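Local coordinates for PA1221 (Pseudomonas aeruginosa, PDB 4DG8), which binds adenosine monophosphate as a member of the ANL family of AMP-binding enzymes and also carries a region of the phosphopantetheine attachment family, at residues S19-Y24 and G341-L346; T28-F33 and C184-I189; E63-Y68 and L94-L99; G101-Y106 and D164-I169; L208-L213 and V233-G238. All blocks are in the same frame, centred on the assembly; numbering follows the deposited sequence.

Overall arrangement
The five contacts illustrate how loops of very different length are closed around a layered alpha/beta fold. Contact 1 closes the widest loop, and the other four are nested inside it. Contact 2 in turn encloses contacts 3 and 4, and contact 5 follows. Contacts 2 and 4 meet in the same mixed sheet through neighbouring strands 166-172 and 180-185, their centres about 10 Å apart; contact 3, about 12 Å from contact 4 between centres, adds helix 88-99 on the sheet and helix 55-72 outside it. Contact 5 belongs to a second sheet, its centre about 30 Å from that of contact 1. Through contact 1 the N-terminal segment is tied to the AMP-binding part of the protein.

Contact 1: residues S19-Y24 and G341-L346; sequences SLLDLY and GTAVLL
Leu21 reaches across to the start of strand 342-347 with a single methyl group. From its CB the chain turns so that CG lies beside the backbone N and anti to the carbonyl carbon (chi1 -56°); CB and CG act as a stem, and CD2 does the touching. That methyl rests on the backbone, with Leu21 CD2 3.4 Å from Thr342 C and 3.6 Å from Gly341 O. CD2 of Leu21 also lies 3.8 Å from Ala343 CB. Beside this apolar patch, Leu20 O, an oxygen also hydrogen-bonded to His26 NE2, receives a CA-H...O contact from Gly341 CA at 3.5 Å. Gly341 CA lies 4.0 Å from Leu20 CB as well. Tyr390 of strand 385-390 touches both Leu21 and Ala343, while Ala343 pairs through its backbone with Phe366 of strand 361-367; the N-terminal loop, which leads on to helix 29-39, is thus laid against the start of strand 342-347 in the antiparallel sheet.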
# COMPACT_ATOMS: atom_id res chain seq x y z
N SER A 19 -3.87 20.24 -15.55
CA SER A 19 -3.94 19.23 -16.60
C SER A 19 -3.01 18.05 -16.41
O SER A 19 -3.19 17.03 -17.06
CB SER A 19 -3.61 19.82 -17.97
OG SER A 19 -2.23 19.65 -18.26
N LEU A 20 -2.05 18.15 -15.49
CA LEU A 20 -1.43 16.93 -15.03
C LEU A 20 -2.49 16.24 -14.19
O LEU A 20 -2.41 15.05 -13.90
CB LEU A 20 -0.16 17.18 -14.21
CG LEU A 20 1.13 17.35 -15.02
CD1 LEU A 20 2.36 17.25 -14.12
CD2 LEU A 20 1.20 16.34 -16.16
N LEU A 21 -3.51 17.01 -13.81
CA LEU A 21 -4.58 16.50 -12.96
C LEU A 21 -5.54 15.63 -13.76
O LEU A 21 -6.37 14.91 -13.19
CB LEU A 21 -5.32 17.66 -12.30
CG LEU A 21 -4.43 18.59 -11.50
CD1 LEU A 21 -5.18 19.86 -11.13
CD2 LEU A 21 -3.88 17.88 -10.25
N ASP A 22 -5.42 15.69 -15.08
CA ASP A 22 -6.22 14.91 -16.00
C ASP A 22 -5.61 13.52 -16.15
O ASP A 22 -4.42 13.40 -16.45
CB ASP A 22 -6.24 15.61 -17.36
CG ASP A 22 -7.03 14.86 -18.43
OD1 ASP A 22 -7.96 14.10 -18.08
OD2 ASP A 22 -6.71 15.05 -19.63
N LEU A 23 -6.42 12.48 -15.94
CA LEU A 23 -5.94 11.11 -16.13
C LEU A 23 -5.33 10.87 -17.51
O LEU A 23 -4.31 10.20 -17.64
CB LEU A 23 -7.05 10.09 -15.87
CG LEU A 23 -7.19 9.63 -14.42
CD1 LEU A 23 -7.91 10.70 -13.59
CD2 LEU A 23 -7.94 8.31 -14.35
N TYR A 24 -5.95 11.43 -18.54
CA TYR A 24 -5.50 11.22 -19.92
C TYR A 24 -4.19 11.94 -20.25
O TYR A 24 -3.67 11.80 -21.36
CB TYR A 24 -6.61 11.57 -20.91
CG TYR A 24 -7.85 10.79 -20.61
CD1 TYR A 24 -7.89 9.42 -20.84
CD2 TYR A 24 -8.97 11.40 -20.06
CE1 TYR A 24 -9.01 8.68 -20.54
CE2 TYR A 24 -10.10 10.67 -19.74
CZ TYR A 24 -10.11 9.30 -19.99
OH TYR A 24 -11.21 8.55 -19.70
N GLY A 341 0.62 15.57 -10.54
CA GLY A 341 -0.56 14.84 -10.98
C GLY A 341 -1.66 14.88 -9.94
O GLY A 341 -2.81 14.49 -10.18
N THR A 342 -1.32 15.39 -8.76
CA THR A 342 -2.29 15.52 -7.69
C THR A 342 -2.44 16.97 -7.26
O THR A 342 -1.53 17.79 -7.46
CB THR A 342 -1.85 14.65 -6.51
OG1 THR A 342 -1.99 13.27 -6.89
CG2 THR A 342 -2.70 14.93 -5.26
N ALA A 343 -3.60 17.31 -6.72
CA ALA A 343 -3.77 18.59 -6.04
C ALA A 343 -4.48 18.36 -4.71
O ALA A 343 -5.18 17.36 -4.55
CB ALA A 343 -4.57 19.56 -6.91
N VAL A 344 -4.29 19.24 -3.74
CA VAL A 344 -5.04 19.14 -2.49
C VAL A 344 -5.64 20.47 -2.06
O VAL A 344 -5.13 21.53 -2.39
CB VAL A 344 -4.18 18.59 -1.32
CG1 VAL A 344 -3.69 17.19 -1.61
CG2 VAL A 344 -3.00 19.52 -1.02
N LEU A 345 -6.76 20.40 -1.35
CA LEU A 345 -7.24 21.55 -0.60
C LEU A 345 -7.42 21.09 0.83
O LEU A 345 -7.51 19.90 1.11
CB LEU A 345 -8.59 22.03 -1.13
CG LEU A 345 -8.63 22.69 -2.50
CD1 LEU A 345 -10.05 23.17 -2.80
CD2 LEU A 345 -7.63 23.84 -2.56
N LEU A 346 -7.47 22.06 1.73
CA LEU A 346 -7.79 21.82 3.12
C LEU A 346 -9.14 22.49 3.38
O LEU A 346 -9.28 23.69 3.20
CB LEU A 346 -6.70 22.48 3.98
CG LEU A 346 -6.51 21.99 5.41
CD1 LEU A 346 -6.07 20.52 5.42
CD2 LEU A 346 -5.49 22.88 6.11

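Contact 2: residues T28-F33 and C184-I189; sequences TVVARF and CTHAGI
Thr28 and His186 bring their CA atoms to 5.2 Å from each other where the start of helix 29-39 passes the first residue of helix 186-193. The link is polar: Val29 N, in the first turn of its helix, donates to His186 ND1 at 2.9 Å with an angle of 151° at the hydrogen. The donor lies close to the imidazole plane (6° out of it), at the ring edge; as a backbone N-H can only donate, ND1 is the acceptor. His186 CG is anti to its own carbonyl carbon (chi1 -81°), and the His186 and Val29 side chains cross at about a right angle. One turn further along helix 186-193, Ile189 receives Val29 CG2, this methyl lying 3.8 Å from Ile189 CB and equally near Ile189 CG2. Phe161 meets the histidine ring from outside the two segments, and Leu98 of helix 88-99 packs on Val29. Thr28 serves the same helix end from within, its OG1 accepting from Ala31 N at 3.0 Å. Two amides of the first turn are therefore satisfied by side chains, one local and one distant in sequence: a threonine N-cap supplemented by a histidine at a strand-to-helix junction of the AMP-binding fold.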
# COMPACT_ATOMS: atom_id res chain seq x y z
N THR A 28 -0.42 4.99 -20.23
CA THR A 28 -0.72 3.72 -19.57
C THR A 28 0.59 3.13 -19.01
O THR A 28 1.68 3.53 -19.42
CB THR A 28 -1.38 2.71 -20.52
OG1 THR A 28 -0.39 2.24 -21.45
CG2 THR A 28 -2.57 3.33 -21.29
N VAL A 29 0.49 2.21 -18.05
CA VAL A 29 1.69 1.56 -17.53
C VAL A 29 2.42 0.80 -18.65
O VAL A 29 3.64 0.75 -18.68
CB VAL A 29 1.37 0.58 -16.40
CG1 VAL A 29 2.61 -0.18 -16.00
CG2 VAL A 29 0.78 1.31 -15.20
N VAL A 30 1.66 0.21 -19.56
CA VAL A 30 2.27 -0.65 -20.57
C VAL A 30 2.94 0.18 -21.67
O VAL A 30 3.98 -0.22 -22.19
CB VAL A 30 1.27 -1.63 -21.18
CG1 VAL A 30 0.73 -2.60 -20.10
CG2 VAL A 30 0.15 -0.89 -21.84
N ALA A 31 2.38 1.34 -22.00
CA ALA A 31 3.06 2.22 -22.94
C ALA A 31 4.41 2.72 -22.37
O ALA A 31 5.44 2.67 -23.05
CB ALA A 31 2.16 3.39 -23.34
N ARG A 32 4.42 3.15 -21.11
CA ARG A 32 5.65 3.66 -20.52
C ARG A 32 6.68 2.54 -20.36
O ARG A 32 7.87 2.69 -20.73
CB ARG A 32 5.36 4.31 -19.18
CG ARG A 32 6.61 4.75 -18.43
CD ARG A 32 7.33 5.89 -19.12
NE ARG A 32 8.56 6.20 -18.38
CZ ARG A 32 9.36 7.22 -18.65
NH1 ARG A 32 9.09 8.05 -19.65
NH2 ARG A 32 10.46 7.40 -17.91
N PHE A 33 6.23 1.40 -19.85
CA PHE A 33 7.11 0.25 -19.77
C PHE A 33 7.69 -0.10 -21.14
O PHE A 33 8.87 -0.42 -21.25
CB PHE A 33 6.46 -1.00 -19.14
CG PHE A 33 7.41 -2.15 -19.05
CD1 PHE A 33 8.23 -2.30 -17.95
CD2 PHE A 33 7.55 -3.03 -20.11
CE1 PHE A 33 9.16 -3.35 -17.89
CE2 PHE A 33 8.47 -4.08 -20.06
CZ PHE A 33 9.27 -4.25 -18.95
N CYS A 184 -7.66 1.03 -8.71
CA CYS A 184 -6.69 2.04 -9.09
C CYS A 184 -6.35 1.90 -10.57
O CYS A 184 -6.40 0.82 -11.14
CB CYS A 184 -5.44 1.96 -8.22
SG CYS A 184 -5.80 2.52 -6.49
N THR A 185 -5.98 3.01 -11.17
CA THR A 185 -6.02 3.20 -12.60
C THR A 185 -4.56 3.18 -13.10
O THR A 185 -3.65 3.38 -12.31
CB THR A 185 -6.69 4.56 -12.80
OG1 THR A 185 -7.73 4.49 -13.78
CG2 THR A 185 -5.69 5.64 -13.09
N HIS A 186 -4.33 2.84 -14.37
CA HIS A 186 -3.02 3.02 -14.99
C HIS A 186 -2.42 4.44 -14.75
O HIS A 186 -1.24 4.59 -14.39
CB HIS A 186 -3.08 2.73 -16.50
CG HIS A 186 -3.01 1.27 -16.85
ND1 HIS A 186 -1.94 0.71 -17.52
CD2 HIS A 186 -3.90 0.26 -16.66
CE1 HIS A 186 -2.15 -0.58 -17.70
NE2 HIS A 186 -3.33 -0.89 -17.18
N ALA A 187 -3.25 5.47 -14.95
CA ALA A 187 -2.85 6.85 -14.69
C ALA A 187 -2.38 7.10 -13.27
O ALA A 187 -1.46 7.88 -13.06
CB ALA A 187 -3.97 7.82 -15.05
N GLY A 188 -3.03 6.49 -12.28
CA GLY A 188 -2.64 6.70 -10.90
C GLY A 188 -1.21 6.24 -10.69
O GLY A 188 -0.40 6.89 -9.98
N ILE A 189 -0.88 5.13 -11.34
CA ILE A 189 0.47 4.58 -11.28
C ILE A 189 1.52 5.41 -12.02
O ILE A 189 2.60 5.69 -11.46
CB ILE A 189 0.53 3.14 -11.84
CG1 ILE A 189 -0.39 2.23 -11.03
CG2 ILE A 189 1.96 2.63 -11.79
CD1 ILE A 189 -0.45 0.80 -11.55

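Contact 3: residues E63-Y68 and L94-L99; sequences EQLSDY and LLAILL
Leu65 lies over the methyl of Ala96 with three of its atoms, CB, CG and CD2, all at similar range; the nearest is Leu65 CG, 3.5 Å from Ala96 CB. With CG anti to the backbone N (chi1 178°), Leu65 sets CG against the Ala96 methyl. One residue on, Ser66 also faces the other helix: its CB sits 3.6 Å from Ala96 O, and its OG lies 3.8 Å from Leu99 CB in plain van der Waals contact. The polar partner of that hydroxyl is Ser100 OG, just past the end of the second segment, and Ser100 OG is also bonded to Ala96 O. Small side chains here let the backbones come close, Ser66 CA and Ala96 CA standing 4.6 Å apart and the axes of the two short segments 7.9 Å. The signed crossing angle of these segments, -56°, is close to the roughly -50° of the common i±4 ridges-into-grooves class. Helix 88-99 is the connection of a beta-alpha-beta crossover between parallel strands 79-83 and 103-106, with helix 55-72 as an outer layer; Leu94, Ile97 and Leu98 touch Tyr104 of the sheet while Ala96 and Leu99 meet the outer helix. Leu99 CD1 lies 3.8 Å from Glu63 N, near the aliphatic part of the Glu63 side chain.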
# COMPACT_ATOMS: atom_id res chain seq x y z
N GLU A 63 4.86 -10.82 -22.36
CA GLU A 63 4.08 -10.92 -23.60
C GLU A 63 3.55 -12.34 -23.77
O GLU A 63 2.37 -12.54 -24.08
CB GLU A 63 4.89 -10.48 -24.82
CG GLU A 63 5.14 -8.97 -24.91
CD GLU A 63 5.78 -8.52 -26.23
OE1 GLU A 63 6.62 -9.25 -26.80
OE2 GLU A 63 5.41 -7.43 -26.71
N GLN A 64 4.41 -13.33 -23.55
CA GLN A 64 3.97 -14.74 -23.67
C GLN A 64 2.84 -15.12 -22.69
O GLN A 64 1.78 -15.69 -23.07
CB GLN A 64 5.17 -15.68 -23.50
CG GLN A 64 4.81 -17.14 -23.70
CD GLN A 64 6.01 -18.05 -23.54
OE1 GLN A 64 7.15 -17.59 -23.47
NE2 GLN A 64 5.75 -19.35 -23.46
N LEU A 65 3.06 -14.78 -21.41
CA LEU A 65 2.03 -15.00 -20.42
C LEU A 65 0.73 -14.26 -20.81
O LEU A 65 -0.38 -14.77 -20.63
CB LEU A 65 2.51 -14.56 -19.03
CG LEU A 65 1.48 -14.71 -17.91
CD1 LEU A 65 0.93 -16.13 -17.89
CD2 LEU A 65 2.12 -14.36 -16.56
N SER A 66 0.88 -13.06 -21.36
CA SER A 66 -0.27 -12.28 -21.78
C SER A 66 -0.99 -13.01 -22.90
O SER A 66 -2.21 -12.91 -23.02
CB SER A 66 0.14 -10.86 -22.21
OG SER A 66 -0.96 -10.17 -22.81
N ASP A 67 -0.24 -13.74 -23.72
CA ASP A 67 -0.86 -14.53 -24.77
C ASP A 67 -1.81 -15.55 -24.14
O ASP A 67 -2.95 -15.73 -24.58
CB ASP A 67 0.19 -15.26 -25.61
CG ASP A 67 0.93 -14.34 -26.53
OD1 ASP A 67 0.40 -13.25 -26.83
OD2 ASP A 67 2.05 -14.72 -26.95
N TYR A 68 -1.32 -16.20 -23.08
CA TYR A 68 -2.19 -17.12 -22.34
C TYR A 68 -3.45 -16.43 -21.70
O TYR A 68 -4.61 -16.89 -21.84
CB TYR A 68 -1.34 -17.87 -21.30
CG TYR A 68 -2.14 -18.64 -20.27
CD1 TYR A 68 -2.47 -19.97 -20.47
CD2 TYR A 68 -2.57 -18.02 -19.10
CE1 TYR A 68 -3.19 -20.67 -19.53
CE2 TYR A 68 -3.30 -18.70 -18.16
CZ TYR A 68 -3.61 -20.03 -18.37
OH TYR A 68 -4.35 -20.71 -17.42
N LEU A 94 2.44 -9.51 -13.10
CA LEU A 94 1.81 -8.19 -13.02
C LEU A 94 1.86 -7.51 -14.38
O LEU A 94 0.88 -6.89 -14.81
CB LEU A 94 2.52 -7.31 -11.98
CG LEU A 94 2.53 -7.81 -10.53
CD1 LEU A 94 3.21 -6.77 -9.66
CD2 LEU A 94 1.12 -8.08 -10.02
N LEU A 95 3.01 -7.62 -15.05
CA LEU A 95 3.10 -6.95 -16.35
C LEU A 95 2.19 -7.64 -17.39
O LEU A 95 1.60 -6.97 -18.23
CB LEU A 95 4.56 -6.89 -16.86
CG LEU A 95 4.82 -6.21 -18.20
CD1 LEU A 95 4.32 -4.75 -18.18
CD2 LEU A 95 6.31 -6.28 -18.57
N ALA A 96 2.11 -8.97 -17.35
CA ALA A 96 1.32 -9.69 -18.35
C ALA A 96 -0.18 -9.38 -18.17
O ALA A 96 -0.94 -9.22 -19.15
CB ALA A 96 1.58 -11.18 -18.24
N ILE A 97 -0.58 -9.26 -16.90
CA ILE A 97 -1.94 -8.86 -16.58
C ILE A 97 -2.21 -7.48 -17.15
O ILE A 97 -3.19 -7.29 -17.87
CB ILE A 97 -2.23 -8.90 -15.06
CG1 ILE A 97 -2.42 -10.35 -14.61
CG2 ILE A 97 -3.51 -8.13 -14.74
CD1 ILE A 97 -2.07 -10.61 -13.14
N LEU A 98 -1.33 -6.52 -16.87
CA LEU A 98 -1.55 -5.17 -17.42
C LEU A 98 -1.58 -5.11 -18.95
O LEU A 98 -2.42 -4.42 -19.54
CB LEU A 98 -0.52 -4.19 -16.87
CG LEU A 98 -0.53 -4.04 -15.35
CD1 LEU A 98 0.40 -2.91 -14.99
CD2 LEU A 98 -1.95 -3.77 -14.84
N LEU A 99 -0.66 -5.83 -19.58
CA LEU A 99 -0.58 -5.95 -21.03
C LEU A 99 -1.88 -6.47 -21.65
O LEU A 99 -2.20 -6.15 -22.80
CB LEU A 99 0.53 -6.92 -21.43
CG LEU A 99 1.98 -6.41 -21.41
CD1 LEU A 99 3.00 -7.57 -21.57
CD2 LEU A 99 2.17 -5.37 -22.51

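Contact 4: residues G101-Y106 and D164-I169; sequences GHHYLY and DQIAYI
Tyr104 is held to the neighbouring strand at both ends of its backbone: its N donates to Ala167 O at 2.9 Å, and its O accepts from Ile169 N at 2.9 Å. This is parallel pairing, with Tyr104 opposite Tyr168. Both tyrosines have CG between the backbone N and the carbonyl carbon (chi1 60° and 65°), and the two side chains extend together in one direction. The rings are offset, their planes 24° apart, with little overlap; what covers one face of the Tyr104 ring is Tyr168 CB, a CH-pi contact 3.6 Å from the ring centroid. On the other side of the sheet, Ile166 CG2 sits over a face of the His103 imidazole, 3.8 Å from its centroid. A water in the plane of that ring, 2.9 Å from His103 ND1, donates to both Gly101 O and Ile166 O. Gly101 O also accepts from Gln165 NE2 at 3.2 Å, on a lone pair, so two donors grip it. Further out, helix 217-226 takes both phenols, Trp223 bonding Tyr104 OH and Thr219 bonding Tyr168 OH. Ala167 and Tyr168 form a classic beta bulge against Cys184 of strand 180-185. Strand 103-106 lies between strands 79-83 and 166-172 of the mixed sheet; Gly101 ends helix 88-99 in a Schellman motif, and Leu98 of that helix touches Ala167.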
# COMPACT_ATOMS: atom_id res chain seq x y z
N GLY A 101 -4.90 -5.84 -20.60
CA GLY A 101 -6.02 -4.96 -20.34
C GLY A 101 -6.72 -5.37 -19.05
O GLY A 101 -7.76 -4.83 -18.68
N HIS A 102 -6.14 -6.32 -18.34
CA HIS A 102 -6.73 -6.78 -17.10
C HIS A 102 -6.08 -6.08 -15.90
O HIS A 102 -5.11 -5.34 -16.05
CB HIS A 102 -6.60 -8.31 -17.03
CG HIS A 102 -7.26 -9.01 -18.17
ND1 HIS A 102 -8.42 -8.54 -18.75
CD2 HIS A 102 -6.91 -10.11 -18.87
CE1 HIS A 102 -8.77 -9.34 -19.75
NE2 HIS A 102 -7.87 -10.30 -19.84
N HIS A 103 -6.61 -6.34 -14.70
CA HIS A 103 -6.08 -5.72 -13.49
C HIS A 103 -5.77 -6.77 -12.44
O HIS A 103 -6.43 -7.80 -12.36
CB HIS A 103 -7.03 -4.63 -12.91
CG HIS A 103 -8.48 -5.02 -12.84
ND1 HIS A 103 -9.34 -4.88 -13.90
CD2 HIS A 103 -9.23 -5.49 -11.81
CE1 HIS A 103 -10.55 -5.27 -13.55
NE2 HIS A 103 -10.51 -5.64 -12.28
N TYR A 104 -4.76 -6.49 -11.62
CA TYR A 104 -4.28 -7.49 -10.69
C TYR A 104 -4.77 -7.28 -9.27
O TYR A 104 -5.10 -6.17 -8.85
CB TYR A 104 -2.74 -7.65 -10.73
CG TYR A 104 -1.90 -6.44 -10.38
CD1 TYR A 104 -1.69 -6.06 -9.05
CD2 TYR A 104 -1.25 -5.71 -11.39
CE1 TYR A 104 -0.87 -4.95 -8.73
CE2 TYR A 104 -0.42 -4.60 -11.08
CZ TYR A 104 -0.24 -4.23 -9.75
OH TYR A 104 0.56 -3.13 -9.42
N LEU A 105 -4.87 -8.40 -8.57
CA LEU A 105 -5.28 -8.42 -7.17
C LEU A 105 -4.39 -9.39 -6.40
O LEU A 105 -4.23 -10.54 -6.83
CB LEU A 105 -6.72 -8.92 -7.10
CG LEU A 105 -7.25 -9.32 -5.73
CD1 LEU A 105 -7.32 -8.10 -4.81
CD2 LEU A 105 -8.62 -9.98 -5.91
N TYR A 106 -3.83 -8.95 -5.27
CA TYR A 106 -3.11 -9.91 -4.44
C TYR A 106 -4.05 -10.88 -3.71
O TYR A 106 -5.03 -10.47 -3.09
CB TYR A 106 -2.14 -9.26 -3.43
CG TYR A 106 -1.18 -10.31 -2.90
CD1 TYR A 106 -0.34 -10.99 -3.78
CD2 TYR A 106 -1.15 -10.66 -1.56
CE1 TYR A 106 0.53 -11.98 -3.35
CE2 TYR A 106 -0.28 -11.66 -1.10
CZ TYR A 106 0.55 -12.32 -2.01
OH TYR A 106 1.42 -13.30 -1.61
N ASP A 164 -7.13 5.42 -18.08
CA ASP A 164 -8.24 5.23 -17.16
C ASP A 164 -8.55 3.75 -16.93
O ASP A 164 -9.34 3.43 -16.06
CB ASP A 164 -9.49 5.98 -17.64
CG ASP A 164 -10.01 5.48 -18.97
OD1 ASP A 164 -9.26 4.82 -19.71
OD2 ASP A 164 -11.18 5.76 -19.29
N GLN A 165 -7.93 2.86 -17.69
CA GLN A 165 -8.09 1.42 -17.45
C GLN A 165 -7.67 1.08 -16.01
O GLN A 165 -6.67 1.63 -15.50
CB GLN A 165 -7.23 0.62 -18.42
CG GLN A 165 -7.63 -0.85 -18.55
CD GLN A 165 -8.92 -1.02 -19.33
OE1 GLN A 165 -9.53 -0.04 -19.76
NE2 GLN A 165 -9.35 -2.25 -19.54
N ILE A 166 -8.42 0.19 -15.37
CA ILE A 166 -8.04 -0.29 -14.04
C ILE A 166 -6.75 -1.09 -14.17
O ILE A 166 -6.65 -1.97 -15.03
CB ILE A 166 -9.13 -1.21 -13.42
CG1 ILE A 166 -10.51 -0.54 -13.48
CG2 ILE A 166 -8.76 -1.63 -11.97
CD1 ILE A 166 -10.56 0.81 -12.79
N ALA A 167 -5.73 -0.72 -13.40
CA ALA A 167 -4.52 -1.52 -13.21
C ALA A 167 -4.60 -2.59 -12.09
O ALA A 167 -4.08 -3.71 -12.21
CB ALA A 167 -3.30 -0.62 -13.01
N TYR A 168 -5.19 -2.22 -10.97
CA TYR A 168 -5.24 -3.17 -9.86
C TYR A 168 -6.33 -2.87 -8.86
O TYR A 168 -6.89 -1.77 -8.84
CB TYR A 168 -3.87 -3.32 -9.17
CG TYR A 168 -3.35 -2.09 -8.46
CD1 TYR A 168 -3.84 -1.72 -7.21
CD2 TYR A 168 -2.33 -1.33 -9.01
CE1 TYR A 168 -3.35 -0.59 -6.56
CE2 TYR A 168 -1.83 -0.21 -8.36
CZ TYR A 168 -2.34 0.16 -7.14
OH TYR A 168 -1.82 1.28 -6.51
N ILE A 169 -6.61 -3.85 -8.02
CA ILE A 169 -7.50 -3.66 -6.89
C ILE A 169 -6.77 -3.91 -5.56
O ILE A 169 -6.05 -4.90 -5.42
CB ILE A 169 -8.74 -4.57 -6.98
CG1 ILE A 169 -9.58 -4.15 -8.17
CG2 ILE A 169 -9.54 -4.53 -5.64
CD1 ILE A 169 -10.75 -5.05 -8.46
O HOH W 1 -8.37 -3.72 -16.32
O HOH W 2 -3.99 -6.25 -4.31

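Contact 5: residues L208-L213 and V233-G238; sequences LVNSPL and VLNDLG
Asn235, whose amide meets Asn210 across the contact, has its OD1 gripped by two backbone amides of its own segment, Leu237 N at 3.0 Å and Gly238 N at 3.3 Å, both approaching from the same face of the amide plane. The first bond makes an Asx turn, which follows strand 231-234 as it leaves the beta-alpha-beta unit of strand 206-209, helix 217-226 and strand 231-234. Within the parallel pair, Val209 N donates to Val233 O at 2.8 Å, and Val209 O accepts from Asn235 N at 2.9 Å. Val209 and Leu234 project together from the same side of the sheet, with Leu234 CD2 3.8 Å from Val209 CB. Glu221 of helix 217-226 accepts from the backbone N of Asn210. With CG anti to the backbone N (chi1 170°), Asn235 CG comes 4.2 Å from Asn210 OD1; the two amide planes are 29° apart. Its ND2 serves two acceptors close to its own plane: Gly238 O at 2.8 Å from Asn235 ND2, and Asn210 OD1 at 3.2 Å from the same nitrogen.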
# COMPACT_ATOMS: atom_id res chain seq x y z
N LEU A 208 14.33 -1.33 -3.65
CA LEU A 208 14.04 -2.46 -2.81
C LEU A 208 12.57 -2.82 -3.02
O LEU A 208 11.70 -1.96 -2.87
CB LEU A 208 14.28 -2.09 -1.35
CG LEU A 208 13.82 -3.15 -0.35
CD1 LEU A 208 14.63 -4.41 -0.55
CD2 LEU A 208 13.95 -2.65 1.07
N VAL A 209 12.31 -4.06 -3.40
CA VAL A 209 10.95 -4.56 -3.47
C VAL A 209 10.72 -5.49 -2.29
O VAL A 209 11.27 -6.59 -2.23
CB VAL A 209 10.67 -5.30 -4.79
CG1 VAL A 209 9.28 -6.00 -4.74
CG2 VAL A 209 10.79 -4.35 -5.96
N ASN A 210 9.92 -4.99 -1.36
CA ASN A 210 9.72 -5.58 -0.05
C ASN A 210 8.22 -5.68 0.38
O ASN A 210 7.77 -6.69 0.90
CB ASN A 210 10.61 -4.88 0.99
CG ASN A 210 10.38 -5.40 2.39
OD1 ASN A 210 10.64 -6.56 2.69
ND2 ASN A 210 9.87 -4.53 3.26
N SER A 211 7.52 -4.55 0.29
CA SER A 211 6.09 -4.47 0.59
C SER A 211 5.25 -5.45 -0.21
O SER A 211 5.31 -5.46 -1.43
CB SER A 211 5.58 -3.05 0.35
OG SER A 211 6.37 -2.10 1.03
N PRO A 212 4.44 -6.30 0.46
CA PRO A 212 3.61 -7.24 -0.30
C PRO A 212 2.60 -6.51 -1.17
O PRO A 212 2.27 -5.35 -0.88
CB PRO A 212 2.91 -8.06 0.80
CG PRO A 212 3.86 -7.99 1.96
CD PRO A 212 4.42 -6.58 1.91
N LEU A 213 2.10 -7.19 -2.21
CA LEU A 213 1.18 -6.56 -3.15
C LEU A 213 -0.19 -6.17 -2.58
O LEU A 213 -1.00 -5.56 -3.28
CB LEU A 213 0.97 -7.45 -4.37
CG LEU A 213 2.14 -7.63 -5.33
CD1 LEU A 213 1.88 -8.86 -6.22
CD2 LEU A 213 2.38 -6.34 -6.14
N VAL A 233 14.84 -4.76 -7.08
CA VAL A 233 15.72 -5.60 -6.30
C VAL A 233 14.83 -6.29 -5.28
O VAL A 233 14.47 -5.71 -4.25
CB VAL A 233 16.74 -4.73 -5.54
CG1 VAL A 233 17.73 -5.59 -4.79
CG2 VAL A 233 17.48 -3.81 -6.53
N LEU A 234 14.56 -7.57 -5.53
CA LEU A 234 13.50 -8.26 -4.80
C LEU A 234 14.07 -8.75 -3.50
O LEU A 234 15.16 -9.32 -3.48
CB LEU A 234 13.01 -9.48 -5.60
CG LEU A 234 12.55 -9.29 -7.04
CD1 LEU A 234 12.01 -10.62 -7.59
CD2 LEU A 234 11.50 -8.19 -7.15
N ASN A 235 13.32 -8.59 -2.41
CA ASN A 235 13.79 -9.21 -1.20
C ASN A 235 13.22 -10.62 -1.17
O ASN A 235 12.09 -10.85 -0.73
CB ASN A 235 13.27 -8.46 0.04
CG ASN A 235 13.54 -9.23 1.34
OD1 ASN A 235 14.42 -10.09 1.39
ND2 ASN A 235 12.77 -8.94 2.39
N ASP A 236 14.05 -11.55 -1.61
CA ASP A 236 13.85 -13.00 -1.47
C ASP A 236 14.73 -13.59 -0.38
O ASP A 236 14.98 -14.79 -0.35
CB ASP A 236 14.01 -13.74 -2.81
CG ASP A 236 15.26 -13.33 -3.55
OD1 ASP A 236 16.15 -12.70 -2.92
OD2 ASP A 236 15.34 -13.65 -4.76
N LEU A 237 15.35 -12.72 0.42
CA LEU A 237 16.26 -13.17 1.48
C LEU A 237 15.57 -13.58 2.79
O LEU A 237 15.93 -14.58 3.40
CB LEU A 237 17.32 -12.10 1.75
CG LEU A 237 18.27 -11.91 0.57
CD1 LEU A 237 19.35 -10.89 0.91
CD2 LEU A 237 18.91 -13.24 0.21
N GLY A 238 14.58 -12.81 3.21
CA GLY A 238 13.90 -13.06 4.47
C GLY A 238 13.27 -11.79 4.99
O GLY A 238 13.43 -10.72 4.38